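Local coordinates for uncharacterized protein (Borrelia turicatae, PDB 5VJ4) that is of unknown function but is probably a surface protein of a relapsing fever spirochete and may bind lipid, at residues Gln183-Arg188 and Val273-Val278; Tyr198-Gly203 and Asp208-Ala213. All blocks are in the same frame, centred on the assembly; numbering follows the deposited sequence.

Contact 1. Residues Gln183-Arg188 and Val273-Val278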
loop_
_atom_site.group_PDB
_atom_site.type_symbol
_atom_site.label_atom_id
_atom_site.label_comp_id
_atom_site.label_asym_id
_atom_site.label_seq_id
_atom_site.Cartn_x
_atom_site.Cartn_y
_atom_site.Cartn_z
ATOM N N GLN A 183 9.717 17.043 -1.061
ATOM C CA GLN A 183 9.906 16.544 -2.416
ATOM C C GLN A 183 9.364 15.114 -2.535
ATOM O O GLN A 183 8.608 14.827 -3.474
ATOM C CB GLN A 183 11.367 16.591 -2.813
ATOM C CG GLN A 183 11.897 17.991 -3.037
ATOM C CD GLN A 183 13.397 18.015 -3.251
ATOM O OE1 GLN A 183 14.129 17.177 -2.713
ATOM N NE2 GLN A 183 13.866 18.989 -4.024
ATOM N N ASN A 184 9.705 14.238 -1.578
ATOM C CA ASN A 184 9.183 12.880 -1.612
ATOM C C ASN A 184 7.667 12.828 -1.652
ATOM O O ASN A 184 7.091 12.103 -2.466
ATOM C CB ASN A 184 9.738 12.054 -0.469
ATOM C CG ASN A 184 11.246 11.969 -0.521
ATOM O OD1 ASN A 184 11.876 12.553 -1.400
ATOM N ND2 ASN A 184 11.831 11.235 0.409
HETATM N N MSE A 185 7.022 13.633 -0.811
HETATM C CA MSE A 185 5.585 13.698 -0.868
HETATM C C MSE A 185 5.186 14.242 -2.221
HETATM O O MSE A 185 4.298 13.681 -2.880
HETATM C CB MSE A 185 4.990 14.500 0.266
HETATM C CG MSE A 185 3.500 14.167 0.474
HETATM SE SE MSE A 185 3.121 12.261 0.886
HETATM C CE MSE A 185 3.916 12.255 2.701
ATOM N N CYS A 186 5.859 15.300 -2.665
ATOM C CA CYS A 186 5.588 15.869 -3.983
ATOM C C CYS A 186 5.539 14.743 -5.019
ATOM O O CYS A 186 4.530 14.612 -5.725
ATOM C CB CYS A 186 6.597 16.958 -4.335
ATOM S SG CYS A 186 6.245 17.874 -5.846
ATOM N N LYS A 187 6.565 13.886 -5.042
ATOM C CA LYS A 187 6.618 12.773 -5.999
ATOM C C LYS A 187 5.426 11.800 -5.872
ATOM O O LYS A 187 4.768 11.463 -6.874
ATOM C CB LYS A 187 7.961 12.045 -5.920
ATOM C CG LYS A 187 9.090 12.913 -6.433
ATOM C CD LYS A 187 10.482 12.437 -6.044
ATOM C CE LYS A 187 11.488 13.555 -6.325
ATOM N NZ LYS A 187 12.906 13.110 -6.343
ATOM N N ARG A 188 5.115 11.389 -4.647
ATOM C CA ARG A 188 3.959 10.511 -4.440
ATOM C C ARG A 188 2.708 11.134 -5.059
ATOM O O ARG A 188 1.978 10.473 -5.801
ATOM C CB ARG A 188 3.743 10.191 -2.959
ATOM C CG ARG A 188 4.974 9.673 -2.257
ATOM C CD ARG A 188 4.659 8.845 -1.029
ATOM N NE ARG A 188 5.875 8.503 -0.301
ATOM C CZ ARG A 188 6.552 9.340 0.484
ATOM N NH1 ARG A 188 6.141 10.604 0.674
ATOM N NH2 ARG A 188 7.654 8.904 1.074
ATOM N N VAL A 273 -0.411 2.703 6.850
ATOM C CA VAL A 273 -0.547 2.731 5.420
ATOM C C VAL A 273 0.145 3.971 4.830
ATOM O O VAL A 273 0.726 3.905 3.755
ATOM C CB VAL A 273 -2.055 2.684 5.122
ATOM C CG1 VAL A 273 -2.453 3.583 3.984
ATOM C CG2 VAL A 273 -2.476 1.253 4.913
ATOM N N GLY A 274 0.098 5.095 5.540
ATOM C CA GLY A 274 0.746 6.308 5.070
ATOM C C GLY A 274 -0.123 7.193 4.191
ATOM O O GLY A 274 -1.176 6.797 3.670
ATOM N N VAL A 275 0.340 8.416 4.030
ATOM C CA VAL A 275 -0.428 9.403 3.305
ATOM C C VAL A 275 -0.768 9.010 1.871
ATOM O O VAL A 275 -1.849 9.320 1.393
ATOM C CB VAL A 275 0.343 10.698 3.253
ATOM C CG1 VAL A 275 -0.404 11.714 2.423
ATOM C CG2 VAL A 275 0.577 11.201 4.668
ATOM N N TYR A 276 0.171 8.372 1.185
ATOM C CA TYR A 276 -0.044 7.951 -0.176
ATOM C C TYR A 276 -1.307 7.109 -0.281
ATOM O O TYR A 276 -2.182 7.430 -1.088
ATOM C CB TYR A 276 1.150 7.160 -0.615
ATOM C CG TYR A 276 1.123 6.614 -2.005
ATOM C CD1 TYR A 276 1.463 7.410 -3.073
ATOM C CD2 TYR A 276 0.837 5.275 -2.250
ATOM C CE1 TYR A 276 1.509 6.903 -4.358
ATOM C CE2 TYR A 276 0.870 4.757 -3.535
ATOM C CZ TYR A 276 1.219 5.579 -4.580
ATOM O OH TYR A 276 1.241 5.089 -5.854
ATOM N N TYR A 277 -1.427 6.057 0.527
ATOM C CA TYR A 277 -2.676 5.262 0.461
ATOM C C TYR A 277 -3.882 5.943 1.067
ATOM O O TYR A 277 -4.991 5.686 0.633
ATOM C CB TYR A 277 -2.536 3.869 1.038
ATOM C CG TYR A 277 -1.558 3.096 0.251
ATOM C CD1 TYR A 277 -0.192 3.174 0.526
ATOM C CD2 TYR A 277 -1.976 2.340 -0.826
ATOM C CE1 TYR A 277 0.729 2.501 -0.249
ATOM C CE2 TYR A 277 -1.069 1.674 -1.609
ATOM C CZ TYR A 277 0.282 1.764 -1.324
ATOM O OH TYR A 277 1.198 1.096 -2.102
ATOM N N VAL A 278 -3.663 6.813 2.048
ATOM C CA VAL A 278 -4.771 7.438 2.679
ATOM C C VAL A 278 -5.451 8.357 1.684
ATOM O O VAL A 278 -6.661 8.297 1.533
ATOM C CB VAL A 278 -4.391 8.208 3.944
ATOM C CG1 VAL A 278 -5.547 9.113 4.375
ATOM C CG2 VAL A 278 -4.096 7.238 5.058
#
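Met185 and Arg188 meet Val275 and Tyr276 in a buried, apolar helix-to-helix contact within this all-helical fold, where helix 176-201 packs on the long helix 263-301. The closest backbone approach lies between Arg188 and Tyr276, whose CA atoms are 6.4 Å apart.

Met185, modelled as selenomethionine, bends at chi2 and chi3, so that SE and CE come down on the branched end of Val275 while the two side chains cross at about a right angle. SE touches Val275 CG1 at 3.9 Å, and Met185 CE reaches across to Val275 CG2 at 4.0 Å; both branches of the valine are thus engaged by one flexible chain. Trp240, in a loop, packs against both residues.

One turn along, Arg188 contributes the aliphatic part of its chain. CD passes Tyr276 CB at 3.9 Å, and the extended chain then carries the guanidinium away from the ring. There NE is hydrogen-bonded to the backbone O of Asn271 of the second subunit, a bond that joins the intramolecular packing to the dimer interface. A sulfate, probably from the crystallisation liquor, lies about 5 Å from this side chain. Helix 263-301 is kinked where N of Val275 and of Tyr276 lack the usual bonds to the preceding turn; Gly274 there has phi/psi 89°/165°.

CB of Tyr276 points toward helix 176-201, and with CG anti to the backbone N (chi1 179°) the ring lies beside Arg188 and also touches Leu192. Its atom CD1 lies 3.6 Å from Arg188 CB, and the backbone O of Arg188 stands at the ring edge, in plane, 3.9 Å from Tyr276 CE1.

Contact 2. Residues Tyr198-Gly203 and Asp208-Ala213. With SO4 (sulfate ion), chain D.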
loop_
_atom_site.group_PDB
_atom_site.type_symbol
_atom_site.label_atom_id
_atom_site.label_comp_id
_atom_site.label_asym_id
_atom_site.label_seq_id
_atom_site.Cartn_x
_atom_site.Cartn_y
_atom_site.Cartn_z
ATOM N N TYR A 198 -3.657 8.196 -16.275
ATOM C CA TYR A 198 -3.796 6.847 -16.810
ATOM C C TYR A 198 -5.256 6.408 -16.922
ATOM O O TYR A 198 -5.718 6.076 -18.010
ATOM C CB TYR A 198 -2.965 5.863 -15.999
ATOM C CG TYR A 198 -2.931 4.448 -16.555
ATOM C CD1 TYR A 198 -4.062 3.621 -16.468
ATOM C CD2 TYR A 198 -1.741 3.904 -17.117
ATOM C CE1 TYR A 198 -4.045 2.316 -16.969
ATOM C CE2 TYR A 198 -1.709 2.587 -17.608
ATOM C CZ TYR A 198 -2.879 1.805 -17.532
ATOM O OH TYR A 198 -2.951 0.516 -18.011
ATOM N N ASP A 199 -6.000 6.442 -15.827
ATOM C CA ASP A 199 -7.360 5.907 -15.891
ATOM C C ASP A 199 -8.132 6.612 -16.979
ATOM O O ASP A 199 -8.950 5.989 -17.675
ATOM C CB ASP A 199 -8.096 5.998 -14.554
ATOM C CG ASP A 199 -7.559 5.029 -13.502
ATOM O OD1 ASP A 199 -7.001 3.964 -13.847
ATOM O OD2 ASP A 199 -7.709 5.340 -12.301
ATOM N N PHE A 200 -7.824 7.901 -17.153
ATOM C CA PHE A 200 -8.522 8.721 -18.132
ATOM C C PHE A 200 -8.160 8.353 -19.580
ATOM O O PHE A 200 -9.055 8.124 -20.399
ATOM C CB PHE A 200 -8.305 10.210 -17.871
ATOM C CG PHE A 200 -8.677 11.061 -19.033
ATOM C CD1 PHE A 200 -10.005 11.137 -19.446
ATOM C CD2 PHE A 200 -7.694 11.742 -19.755
ATOM C CE1 PHE A 200 -10.342 11.880 -20.550
ATOM C CE2 PHE A 200 -8.031 12.504 -20.853
ATOM C CZ PHE A 200 -9.350 12.569 -21.255
ATOM N N PHE A 201 -6.863 8.290 -19.879
ATOM C CA PHE A 201 -6.412 7.967 -21.235
ATOM C C PHE A 201 -6.828 6.595 -21.707
ATOM O O PHE A 201 -7.299 6.452 -22.837
ATOM C CB PHE A 201 -4.923 8.221 -21.402
ATOM C CG PHE A 201 -4.604 9.675 -21.395
ATOM C CD1 PHE A 201 -5.155 10.515 -22.369
ATOM C CD2 PHE A 201 -3.843 10.228 -20.384
ATOM C CE1 PHE A 201 -4.907 11.880 -22.347
ATOM C CE2 PHE A 201 -3.585 11.591 -20.365
ATOM C CZ PHE A 201 -4.116 12.418 -21.351
ATOM N N HIS A 202 -6.724 5.607 -20.819
ATOM C CA HIS A 202 -7.216 4.276 -21.128
ATOM C C HIS A 202 -8.721 4.073 -20.984
ATOM O O HIS A 202 -9.195 2.934 -21.091
ATOM C CB HIS A 202 -6.438 3.214 -20.373
ATOM C CG HIS A 202 -5.047 3.046 -20.868
ATOM N ND1 HIS A 202 -3.947 3.347 -20.096
ATOM C CD2 HIS A 202 -4.568 2.632 -22.065
ATOM C CE1 HIS A 202 -2.846 3.103 -20.787
ATOM N NE2 HIS A 202 -3.192 2.682 -21.989
ATOM N N GLY A 203 -9.475 5.145 -20.739
ATOM C CA GLY A 203 -10.941 5.066 -20.827
ATOM C C GLY A 203 -11.709 4.614 -19.606
ATOM O O GLY A 203 -12.940 4.564 -19.671
ATOM N N ASP A 208 -15.473 14.291 -17.039
ATOM C CA ASP A 208 -16.045 14.825 -15.795
ATOM C C ASP A 208 -15.273 14.352 -14.570
ATOM O O ASP A 208 -14.915 15.168 -13.709
ATOM C CB ASP A 208 -17.501 14.433 -15.623
ATOM C CG ASP A 208 -18.331 14.744 -16.823
ATOM O OD1 ASP A 208 -18.450 15.949 -17.153
ATOM O OD2 ASP A 208 -18.867 13.778 -17.418
ATOM N N ARG A 209 -15.019 13.043 -14.503
ATOM C CA ARG A 209 -14.226 12.499 -13.419
ATOM C C ARG A 209 -12.792 13.011 -13.395
ATOM O O ARG A 209 -12.280 13.328 -12.322
ATOM C CB ARG A 209 -14.253 10.970 -13.392
ATOM C CG ARG A 209 -13.448 10.352 -12.249
ATOM C CD ARG A 209 -13.945 10.762 -10.876
ATOM N NE ARG A 209 -13.298 9.977 -9.832
ATOM C CZ ARG A 209 -13.244 10.338 -8.552
ATOM N NH1 ARG A 209 -13.776 11.487 -8.129
ATOM N NH2 ARG A 209 -12.631 9.544 -7.694
ATOM N N PHE A 210 -12.147 13.091 -14.553
ATOM C CA PHE A 210 -10.768 13.549 -14.582
ATOM C C PHE A 210 -10.675 14.944 -13.962
ATOM O O PHE A 210 -9.831 15.199 -13.102
ATOM C CB PHE A 210 -10.158 13.535 -15.992
ATOM C CG PHE A 210 -8.826 14.200 -16.042
ATOM C CD1 PHE A 210 -8.728 15.601 -16.091
ATOM C CD2 PHE A 210 -7.644 13.439 -15.986
ATOM C CE1 PHE A 210 -7.475 16.222 -16.092
ATOM C CE2 PHE A 210 -6.377 14.065 -15.985
ATOM C CZ PHE A 210 -6.294 15.460 -16.039
ATOM N N ALA A 211 -11.545 15.849 -14.392
ATOM C CA ALA A 211 -11.479 17.224 -13.876
ATOM C C ALA A 211 -11.884 17.304 -12.419
ATOM O O ALA A 211 -11.354 18.119 -11.683
ATOM C CB ALA A 211 -12.327 18.158 -14.712
ATOM N N GLN A 212 -12.812 16.435 -12.019
ATOM C CA GLN A 212 -13.346 16.378 -10.654
ATOM C C GLN A 212 -12.270 15.933 -9.696
ATOM O O GLN A 212 -12.123 16.524 -8.629
ATOM C CB GLN A 212 -14.492 15.364 -10.613
ATOM C CG GLN A 212 -15.431 15.421 -9.433
ATOM C CD GLN A 212 -16.517 14.365 -9.547
ATOM O OE1 GLN A 212 -16.271 13.160 -9.333
ATOM N NE2 GLN A 212 -17.737 14.809 -9.889
ATOM N N ALA A 213 -11.513 14.914 -10.127
ATOM C CA ALA A 213 -10.568 14.203 -9.299
ATOM C C ALA A 213 -9.206 14.848 -9.216
ATOM O O ALA A 213 -8.502 14.742 -8.202
ATOM C CB ALA A 213 -10.425 12.776 -9.792
HETATM S S SO4 D . -17.071 9.985 -15.817
HETATM O O1 SO4 D . -18.137 9.197 -16.518
HETATM O O2 SO4 D . -17.643 10.537 -14.561
HETATM O O3 SO4 D . -16.561 11.168 -16.558
HETATM O O4 SO4 D . -15.942 9.042 -15.595
#
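Phe200 and Phe210 form the whole of the direct contact between the last turn of helix 176-201 and the short helix 207-214, two consecutive helices joined by a short loop. Asp208 opens the second segment close to the amino end of its helix, where its backbone N lies 3.3 Å from sulfate O3.

The next residue, Arg209, donates its backbone N to the same O3 at 3.2 Å in a nearly straight bond (N-H...O 168°). Gly206 N and Arg349 NH2 also bind the sulfate, which probably came from the crystallisation liquor; its place by a helix amino end suits an anion. The Arg209 side chain bends at chi2 and leaves the sulfate behind: NH1 reaches Gln212 OE1 at 3.2 Å, on a carbonyl lone pair but tilted from the guanidinium plane, while NH2 is hydrogen-bonded to Asp283 O.

Phe210 follows, with CG anti to the backbone N (chi1 171°), a setting that carries the ring across to Phe200. Its CD2 touches Phe200 CB at 3.8 Å, and the two rings form an oblique aromatic pair, with centroids 5.3 Å apart and planes at 52°.

One turn on from Arg209, Ala213 CB lies over one face of the guanidinium group, 3.8 Å above its plane and offset toward the rim. The two phenylalanines share Ile152 of helix 145-171, and Phe210 also packs on Thr156 of that helix and on Ile127 of helix 118-128, seating the pair among the surrounding helices.

Both contacts are buried and both use helix 176-201, but at points whose contact centres are 20 Å apart, with nearest atoms about 11 Å apart. Contact 1 ties that helix to helix 263-301, distant in sequence, and lies close to the second subunit. Contact 2 joins neighbours in the chain across a short loop and is surrounded mainly by helices of its own chain. Their touching surfaces are largely apolar, yet built differently: a selenomethionine, a valine and an arginine stem beside a tyrosine in one, two phenylalanines in the other. The polar groups of contact 2 gather round Asp208 and Arg209, apart from the rings, whereas in contact 1 the arginine that packs on the tyrosine also bonds to the second subunit.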